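Local atomic coordinates of major extracellular endoglucanase (PDB entry 4TUF), a protein that hydrolyses internal beta-1,4-glucosidic linkages in cellulose, lichenin and cereal beta-D-glucans through a family 5 TIM-barrel catalytic domain. Residues 162-167 against 171-176. Residues are numbered along the deposited sequence; the frame is centred on the assembly and turned at random.
Sequences ATWGTG and TDWNKA. With 2HP (dihydrogenphosphate ion), chain H.
The loop 162-167 folds back on the start of the helix 173-187, a local polar contact at a beta-to-alpha connection of the family 5 TIM barrel. T163 makes a single backbone bridge: its N donates to T171 O at 2.7 Å, and its O receives W173 N at 2.6 Å. Beyond the bridge, the carboxylate of D172, the N-cap residue, serves the loop rather than the helix end. Its OD1 accepts three bonds, from T163 OG1 on the anti side (2.7 Å) and from T166 N and T166 OG1 on the syn side, which should fix the carboxylate's rotation. T171 OG1 donates to T163 OG1, continuing the relay to D172 OD1, and is itself bonded to N168 ND2. D172 OD2 receives a weak bond from G167 N; D172 OD2 also lies 2.8 Å from O3 of a dihydrogenphosphate ion. N174 carries CG between its backbone N and carbonyl carbon (chi1 53°), which turns the amide toward 162-167: N174 OD1 accepts G165 N at 3.1 Å, the donor above the carbonyl plane, while CB sits over one face of the W164 indole in a CH-pi contact. W164 NE1 is bonded to T222 O and W173 NE1 to E196 O, so both indoles tie this connection between strand 149-153 and helix 173-187 to the long one between strands 192-195 and 231-238.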
# COMPACT_ATOMS: atom_id res chain seq x y z
N ALA A 162 -9.13 13.41 -9.63
CA ALA A 162 -8.82 13.72 -8.24
C ALA A 162 -7.99 14.99 -8.14
O ALA A 162 -7.03 15.18 -8.89
CB ALA A 162 -8.08 12.56 -7.59
N THR A 163 -8.37 15.88 -7.23
CA THR A 163 -7.59 17.09 -7.00
C THR A 163 -7.31 17.25 -5.51
O THR A 163 -7.66 16.40 -4.70
CB THR A 163 -8.30 18.34 -7.53
OG1 THR A 163 -9.57 18.49 -6.89
CG2 THR A 163 -8.50 18.25 -9.04
N TRP A 164 -6.67 18.36 -5.15
CA TRP A 164 -6.23 18.60 -3.79
C TRP A 164 -6.18 20.11 -3.54
O TRP A 164 -5.36 20.81 -4.13
CB TRP A 164 -4.87 17.95 -3.55
CG TRP A 164 -4.34 18.00 -2.14
CD1 TRP A 164 -4.30 19.08 -1.32
CD2 TRP A 164 -3.73 16.93 -1.42
NE1 TRP A 164 -3.72 18.75 -0.12
CE2 TRP A 164 -3.37 17.43 -0.16
CE3 TRP A 164 -3.47 15.59 -1.72
CZ2 TRP A 164 -2.75 16.64 0.81
CZ3 TRP A 164 -2.87 14.80 -0.76
CH2 TRP A 164 -2.52 15.33 0.49
N GLY A 165 -7.07 20.59 -2.68
CA GLY A 165 -7.08 21.98 -2.26
C GLY A 165 -7.53 23.00 -3.29
O GLY A 165 -7.07 24.14 -3.27
N THR A 166 -8.44 22.61 -4.17
CA THR A 166 -8.93 23.51 -5.22
C THR A 166 -10.27 24.15 -4.86
O THR A 166 -10.76 25.01 -5.59
CB THR A 166 -9.10 22.78 -6.56
OG1 THR A 166 -10.12 21.79 -6.44
CG2 THR A 166 -7.80 22.12 -6.97
N GLY A 167 -10.86 23.73 -3.75
CA GLY A 167 -12.16 24.23 -3.34
C GLY A 167 -13.30 23.52 -4.03
O GLY A 167 -14.47 23.89 -3.88
N THR A 171 -14.07 16.64 -6.19
CA THR A 171 -12.81 16.07 -6.65
C THR A 171 -11.65 16.20 -5.65
O THR A 171 -10.61 15.58 -5.84
CB THR A 171 -12.36 16.71 -7.97
OG1 THR A 171 -12.21 18.13 -7.79
CG2 THR A 171 -13.38 16.45 -9.07
N ASP A 172 -11.83 16.99 -4.60
CA ASP A 172 -10.73 17.23 -3.66
C ASP A 172 -10.47 16.03 -2.75
O ASP A 172 -11.18 15.80 -1.77
CB ASP A 172 -11.02 18.47 -2.80
CG ASP A 172 -10.62 19.77 -3.50
OD1 ASP A 172 -9.94 19.71 -4.55
OD2 ASP A 172 -10.99 20.85 -2.99
N TRP A 173 -9.43 15.28 -3.08
CA TRP A 173 -9.04 14.10 -2.32
C TRP A 173 -8.66 14.44 -0.87
O TRP A 173 -8.91 13.64 0.03
CB TRP A 173 -7.86 13.40 -3.00
CG TRP A 173 -7.18 12.37 -2.15
CD1 TRP A 173 -5.85 12.30 -1.86
CD2 TRP A 173 -7.80 11.26 -1.48
NE1 TRP A 173 -5.60 11.22 -1.05
CE2 TRP A 173 -6.77 10.57 -0.80
CE3 TRP A 173 -9.11 10.79 -1.38
CZ2 TRP A 173 -7.02 9.43 -0.03
CZ3 TRP A 173 -9.36 9.65 -0.61
CH2 TRP A 173 -8.32 8.99 0.05
N ASN A 174 -8.07 15.61 -0.66
CA ASN A 174 -7.64 15.99 0.69
C ASN A 174 -8.81 16.03 1.68
O ASN A 174 -8.70 15.54 2.79
CB ASN A 174 -6.93 17.35 0.67
CG ASN A 174 -7.76 18.42 -0.00
OD1 ASN A 174 -8.28 18.22 -1.10
ND2 ASN A 174 -7.89 19.57 0.66
N LYS A 175 -9.93 16.60 1.25
CA LYS A 175 -11.09 16.70 2.12
C LYS A 175 -11.75 15.34 2.34
O LYS A 175 -12.23 15.04 3.43
CB LYS A 175 -12.09 17.70 1.55
CG LYS A 175 -11.49 19.06 1.27
CD LYS A 175 -10.83 19.65 2.51
CE LYS A 175 -11.86 20.17 3.49
NZ LYS A 175 -11.19 20.95 4.57
N ALA A 176 -11.77 14.53 1.29
CA ALA A 176 -12.33 13.19 1.40
C ALA A 176 -11.50 12.33 2.35
O ALA A 176 -12.03 11.48 3.05
CB ALA A 176 -12.42 12.54 0.04
P 2HP H . -13.80 21.90 -0.38
O1 2HP H . -14.72 21.20 0.60
O2 2HP H . -12.69 22.62 0.36
O3 2HP H . -13.18 20.89 -1.32
O4 2HP H . -14.62 22.89 -1.18